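Local coordinates for IscA (PDB 1X0G), which binds a [2Fe-2S] cluster and probably serves as a scaffold on which iron-sulfur clusters are assembled, at residues C[2-6]-C[7-11]; C[18-21]-C[22-26]. One frame throughout, in Å; residues are numbered along the deposited sequence.

Overall arrangement
Both contacts are local and follow one another along the N-terminal part of the chain, interaction 1 at the start of helix 6-15 and interaction 2 in the loop after its end. Interaction 1 (2-6 with 7-11) forms where strand 3-4 gives way to that helix. Interaction 2 (18-21 with 22-26) lies on the way from the helix to strand 27-34. Their centres are 16 Å apart and their nearest atoms about 8 Å, so they do not touch. The first is partly buried and has clear hydrogen bonds; the second is at the surface. Both lie away from the [2Fe-2S] site, where Cys-37, Cys-101 and Cys-103 bind the cluster, and away from the sodium ion.

Interaction 1: residues C[2-6]-C[7-11]; sequences VELTP and AAIQE
The flat carbonyl group of Thr-5 receives Ile-9 N in its own plane, with Thr-5 O and Ile-9 N 2.9 Å apart; the carbonyl of Pro-6 is met almost end-on by Gln-10 N. The motif is a capped helix N-terminus with a hydrophobic staple: strand 3-4 ends, Thr-5 is the N-cap, and helix 6-15 begins.

Threonine suits the cap because its hydroxyl can turn back to the first turn of the helix. With chi1 at 59°, OG1 stands between the backbone N and the carbonyl carbon, and from there Thr-5 OG1 accepts from Ala-8 N at 3.0 Å along a nearly straight bond (170°). The same hydroxyl is hydrogen-bonded to Asp-80 on strand 78-82, which ties the cap to the sheet. Pro-6 follows as the first helical residue; it has no N-H to satisfy, and its ring fixes phi near the helical value. The small methyls of Ala-7 and Ala-8 fit against strand 78-82, Ala-7 touching Asp-80 and the buried Ala-8 touching Tyr-81. The methyl of Ala-8 also packs beside the cap, its CB 3.5 Å from Thr-5 OG1.

Just before the cap, Leu-4 reaches over to Ile-9, the fifth residue along, and forms the staple. The two side chains cross at about a right angle, with Leu-4 CB 3.8 Å from Ile-9 CD1. Branched aliphatic groups suit this pair, since both are buried: Leu-4 also rests on Ile-64 and Ile-9 on Trp-62, both on strand 62-66. Farther out on the leucine, the methyl Leu-4 CD2 lies 3.9 Å from Ala-8 CB.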
ATOM      1  N   VAL C   2     -18.861  -8.937  15.323  1.00 86.72           N
ATOM      2  CA  VAL C   2     -17.847  -8.578  16.318  1.00 84.25           C
ATOM      3  C   VAL C   2     -18.081  -8.965  17.772  1.00 82.81           C
ATOM      4  O   VAL C   2     -18.948  -8.453  18.452  1.00 81.80           O
ATOM      5  CB  VAL C   2     -17.461  -7.143  16.215  1.00 83.89           C
ATOM      6  CG1 VAL C   2     -16.423  -6.804  17.249  1.00 81.71           C
ATOM      7  CG2 VAL C   2     -16.880  -6.978  14.866  1.00 84.94           C
ATOM      8  N   GLU C   3     -17.213  -9.832  18.255  1.00 81.17           N
ATOM      9  CA  GLU C   3     -17.388 -10.377  19.557  1.00 79.83           C
ATOM     10  C   GLU C   3     -16.146 -10.240  20.409  1.00 78.00           C
ATOM     11  O   GLU C   3     -15.033 -10.440  19.935  1.00 77.94           O
ATOM     12  CB  GLU C   3     -17.763 -11.837  19.401  1.00 80.27           C
ATOM     13  CG  GLU C   3     -19.202 -12.028  19.018  1.00 81.89           C
ATOM     14  CD  GLU C   3     -19.661 -13.385  19.427  1.00 86.25           C
ATOM     15  OE1 GLU C   3     -18.755 -14.254  19.662  1.00 88.07           O
ATOM     16  OE2 GLU C   3     -20.904 -13.577  19.530  1.00 87.05           O
ATOM     17  N   LEU C   4     -16.346  -9.917  21.682  1.00 76.12           N
ATOM     18  CA  LEU C   4     -15.253  -9.940  22.629  1.00 73.63           C
ATOM     19  C   LEU C   4     -15.409 -11.011  23.648  1.00 72.13           C
ATOM     20  O   LEU C   4     -16.509 -11.184  24.210  1.00 72.00           O
ATOM     21  CB  LEU C   4     -15.139  -8.619  23.331  1.00 73.69           C
ATOM     22  CG  LEU C   4     -14.195  -7.831  22.437  1.00 74.57           C
ATOM     23  CD1 LEU C   4     -15.055  -7.038  21.493  1.00 76.82           C
ATOM     24  CD2 LEU C   4     -13.314  -6.931  23.242  1.00 73.42           C
ATOM     25  N   THR C   5     -14.314 -11.721  23.899  1.00 69.22           N
ATOM     26  CA  THR C   5     -14.292 -12.690  24.978  1.00 68.46           C
ATOM     27  C   THR C   5     -14.149 -11.922  26.256  1.00 68.15           C
ATOM     28  O   THR C   5     -13.545 -10.856  26.244  1.00 68.45           O
ATOM     29  CB  THR C   5     -13.126 -13.622  24.877  1.00 67.70           C
ATOM     30  OG1 THR C   5     -11.913 -12.841  24.906  1.00 67.79           O
ATOM     31  CG2 THR C   5     -13.255 -14.427  23.610  1.00 66.06           C
ATOM     32  N   PRO C   6     -14.703 -12.440  27.357  1.00 67.63           N
ATOM     33  CA  PRO C   6     -14.487 -11.747  28.626  1.00 67.92           C
ATOM     34  C   PRO C   6     -12.991 -11.558  28.857  1.00 67.92           C
ATOM     35  O   PRO C   6     -12.574 -10.493  29.256  1.00 68.62           O
ATOM     36  CB  PRO C   6     -15.095 -12.696  29.663  1.00 66.66           C
ATOM     37  CG  PRO C   6     -16.087 -13.433  28.917  1.00 66.17           C
ATOM     38  CD  PRO C   6     -15.534 -13.635  27.531  1.00 67.77           C
ATOM     39  N   ALA C   7     -12.182 -12.558  28.550  1.00 68.10           N
ATOM     40  CA  ALA C   7     -10.735 -12.376  28.616  1.00 68.20           C
ATOM     41  C   ALA C   7     -10.286 -11.026  27.976  1.00 67.83           C
ATOM     42  O   ALA C   7      -9.703 -10.162  28.678  1.00 67.88           O
ATOM     43  CB  ALA C   7      -9.981 -13.622  28.028  1.00 68.12           C
ATOM     44  N   ALA C   8     -10.598 -10.813  26.688  1.00 67.33           N
ATOM     45  CA  ALA C   8     -10.405  -9.467  26.057  1.00 66.78           C
ATOM     46  C   ALA C   8     -11.082  -8.256  26.843  1.00 66.64           C
ATOM     47  O   ALA C   8     -10.473  -7.224  27.085  1.00 66.31           O
ATOM     48  CB  ALA C   8     -10.797  -9.520  24.621  1.00 65.38           C
ATOM     49  N   ILE C   9     -12.303  -8.420  27.320  1.00 67.40           N
ATOM     50  CA  ILE C   9     -12.944  -7.370  28.137  1.00 68.06           C
ATOM     51  C   ILE C   9     -12.148  -6.991  29.359  1.00 68.35           C
ATOM     52  O   ILE C   9     -11.993  -5.815  29.683  1.00 68.44           O
ATOM     53  CB  ILE C   9     -14.318  -7.803  28.643  1.00 67.81           C
ATOM     54  CG1 ILE C   9     -15.245  -8.099  27.483  1.00 68.40           C
ATOM     55  CG2 ILE C   9     -14.923  -6.721  29.507  1.00 67.99           C
ATOM     56  CD1 ILE C   9     -15.575  -6.851  26.678  1.00 70.69           C
ATOM     57  N   GLN C  10     -11.670  -8.022  30.037  1.00 69.26           N
ATOM     58  CA  GLN C  10     -10.945  -7.913  31.298  1.00 70.32           C
ATOM     59  C   GLN C  10      -9.667  -7.153  31.078  1.00 70.34           C
ATOM     60  O   GLN C  10      -9.314  -6.288  31.878  1.00 70.55           O
ATOM     61  CB  GLN C  10     -10.650  -9.324  31.838  1.00 70.83           C
ATOM     62  CG  GLN C  10      -9.688  -9.466  33.018  1.00 73.03           C
ATOM     63  CD  GLN C  10     -10.029 -10.731  33.814  1.00 78.45           C
ATOM     64  OE1 GLN C  10     -10.588 -11.686  33.247  1.00 80.72           O
ATOM     65  NE2 GLN C  10      -9.735 -10.735  35.135  1.00 79.94           N
ATOM     66  N   GLU C  11      -8.984  -7.484  29.989  1.00 70.07           N
ATOM     67  CA  GLU C  11      -7.790  -6.794  29.656  1.00 70.52           C
ATOM     68  C   GLU C  11      -8.100  -5.377  29.234  1.00 70.65           C
ATOM     69  O   GLU C  11      -7.356  -4.460  29.543  1.00 70.49           O
ATOM     70  CB  GLU C  11      -7.127  -7.494  28.498  1.00 71.17           C
ATOM     71  CG  GLU C  11      -5.885  -6.773  27.979  1.00 72.02           C
ATOM     72  CD  GLU C  11      -4.711  -6.780  28.938  1.00 75.48           C
ATOM     73  OE1 GLU C  11      -4.756  -7.343  30.085  1.00 78.98           O
ATOM     74  OE2 GLU C  11      -3.717  -6.202  28.513  1.00 76.44           O
TER

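Interaction 2: residues C[18-21]-C[22-26]; sequences HGVR and RGQAA
Val-20 and Arg-22 make a local, solvent-facing side-chain contact in the irregular loop between helix 6-15 and strand 27-34. The two side chains run side by side and point the same way, so the aliphatic part of the arginine lies along the valine. Val-20 CG1, anti to the backbone N (chi1 -178°), is 3.8 Å from Arg-22 CD and reaches the guanidinium obliquely, 3.6 Å from Arg-22 NE. Valine suits its place because this short branch offers a methyl to the arginine chain without a polar group to satisfy. Nearer the backbone, Arg-22 CG sits 3.4 Å from Val-20 O. Arginine suits this place because its methylene groups can cover a methyl while its guanidinium goes on to a polar partner: the chain bends at chi3 (-73°), and NH1 is hydrogen-bonded to Gln-16 O just beyond the helix. With an alanine in place of this arginine, Gln-16 O would probably lose its guanidinium partner and the valine methyl its aliphatic cover. Farther on, Ala-26 pairs through its backbone with Thr-63 as the chain approaches strand 27-34. The tight bend itself is centred on Arg-21, which forms an inverse gamma turn.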
ATOM      1  N   HIS C  18      -4.318   2.506  34.726  1.00 90.63           N
ATOM      2  CA  HIS C  18      -2.877   2.161  34.729  1.00 91.96           C
ATOM      3  C   HIS C  18      -2.194   2.442  33.378  1.00 92.51           C
ATOM      4  O   HIS C  18      -1.045   2.073  33.145  1.00 92.79           O
ATOM      5  CB  HIS C  18      -2.665   0.690  35.117  1.00 92.10           C
ATOM      6  CG  HIS C  18      -3.489   0.239  36.287  1.00 94.06           C
ATOM      7  ND1 HIS C  18      -3.341   0.769  37.558  1.00 95.68           N
ATOM      8  CD2 HIS C  18      -4.454  -0.709  36.385  1.00 95.04           C
ATOM      9  CE1 HIS C  18      -4.189   0.178  38.383  1.00 95.59           C
ATOM     10  NE2 HIS C  18      -4.875  -0.723  37.698  1.00 96.82           N
ATOM     11  N   GLY C  19      -2.943   3.063  32.483  1.00 93.05           N
ATOM     12  CA  GLY C  19      -2.432   3.635  31.256  1.00 93.72           C
ATOM     13  C   GLY C  19      -3.509   4.638  30.898  1.00 94.20           C
ATOM     14  O   GLY C  19      -3.982   4.647  29.755  1.00 94.05           O
ATOM     15  N   VAL C  20      -3.884   5.458  31.901  1.00 94.57           N
ATOM     16  CA  VAL C  20      -5.079   6.361  31.919  1.00 94.92           C
ATOM     17  C   VAL C  20      -5.176   7.365  30.746  1.00 95.10           C
ATOM     18  O   VAL C  20      -5.895   8.384  30.824  1.00 95.07           O
ATOM     19  CB  VAL C  20      -5.292   7.068  33.330  1.00 94.94           C
ATOM     20  CG1 VAL C  20      -6.554   7.946  33.356  1.00 94.56           C
ATOM     21  CG2 VAL C  20      -5.364   6.038  34.467  1.00 95.38           C
ATOM     22  N   ARG C  21      -4.422   7.070  29.679  1.00 95.31           N
ATOM     23  CA  ARG C  21      -4.834   7.385  28.306  1.00 95.47           C
ATOM     24  C   ARG C  21      -6.110   6.535  28.046  1.00 95.51           C
ATOM     25  O   ARG C  21      -6.046   5.363  27.593  1.00 95.84           O
ATOM     26  CB  ARG C  21      -3.723   7.062  27.269  1.00 95.53           C
ATOM     27  CG  ARG C  21      -2.866   8.238  26.746  1.00 94.83           C
ATOM     28  CD  ARG C  21      -3.686   9.453  26.303  1.00 94.14           C
ATOM     29  NE  ARG C  21      -3.974  10.319  27.453  1.00 93.95           N
ATOM     30  CZ  ARG C  21      -4.329  11.601  27.385  1.00 94.06           C
ATOM     31  NH1 ARG C  21      -4.454  12.188  26.203  1.00 94.58           N
ATOM     32  NH2 ARG C  21      -4.554  12.301  28.500  1.00 93.03           N
ATOM     33  N   ARG C  22      -7.265   7.134  28.359  1.00 94.83           N
ATOM     34  CA  ARG C  22      -8.556   6.438  28.306  1.00 93.98           C
ATOM     35  C   ARG C  22      -9.515   6.989  27.209  1.00 93.20           C
ATOM     36  O   ARG C  22     -10.007   6.246  26.355  1.00 93.06           O
ATOM     37  CB  ARG C  22      -9.227   6.472  29.700  1.00 94.11           C
ATOM     38  CG  ARG C  22      -8.356   6.049  30.863  1.00 93.34           C
ATOM     39  CD  ARG C  22      -9.178   5.613  32.020  1.00 92.34           C
ATOM     40  NE  ARG C  22      -9.828   6.726  32.689  1.00 93.32           N
ATOM     41  CZ  ARG C  22     -10.669   6.589  33.713  1.00 93.66           C
ATOM     42  NH1 ARG C  22     -10.965   5.373  34.166  1.00 93.49           N
ATOM     43  NH2 ARG C  22     -11.225   7.659  34.282  1.00 91.59           N
ATOM     44  N   GLY C  23      -9.755   8.300  27.227  1.00 92.29           N
ATOM     45  CA  GLY C  23     -10.930   8.872  26.576  1.00 90.65           C
ATOM     46  C   GLY C  23     -12.040   8.635  27.583  1.00 89.39           C
ATOM     47  O   GLY C  23     -13.121   9.208  27.489  1.00 89.15           O
ATOM     48  N   GLN C  24     -11.720   7.743  28.528  1.00 88.19           N
ATOM     49  CA  GLN C  24     -12.459   7.409  29.762  1.00 86.68           C
ATOM     50  C   GLN C  24     -13.895   6.894  29.544  1.00 85.32           C
ATOM     51  O   GLN C  24     -14.763   7.007  30.444  1.00 85.21           O
ATOM     52  CB  GLN C  24     -12.332   8.540  30.796  1.00 86.76           C
ATOM     53  CG  GLN C  24     -10.896   9.067  30.871  1.00 86.79           C
ATOM     54  CD  GLN C  24     -10.637   9.871  32.110  1.00 87.86           C
ATOM     55  OE1 GLN C  24     -11.466  10.677  32.520  1.00 87.70           O
ATOM     56  NE2 GLN C  24      -9.477   9.656  32.724  1.00 87.99           N
ATOM     57  N   ALA C  25     -14.099   6.321  28.344  1.00 82.77           N
ATOM     58  CA  ALA C  25     -15.334   5.649  27.947  1.00 80.36           C
ATOM     59  C   ALA C  25     -14.965   4.252  27.600  1.00 78.88           C
ATOM     60  O   ALA C  25     -13.891   4.013  27.018  1.00 78.50           O
ATOM     61  CB  ALA C  25     -15.930   6.295  26.744  1.00 80.42           C
ATOM     62  N   ALA C  26     -15.847   3.319  27.944  1.00 76.93           N
ATOM     63  CA  ALA C  26     -15.653   1.942  27.499  1.00 75.00           C
ATOM     64  C   ALA C  26     -15.957   1.898  25.977  1.00 73.06           C
ATOM     65  O   ALA C  26     -17.005   1.360  25.551  1.00 73.19           O
ATOM     66  CB  ALA C  26     -16.502   0.944  28.321  1.00 74.76           C
TER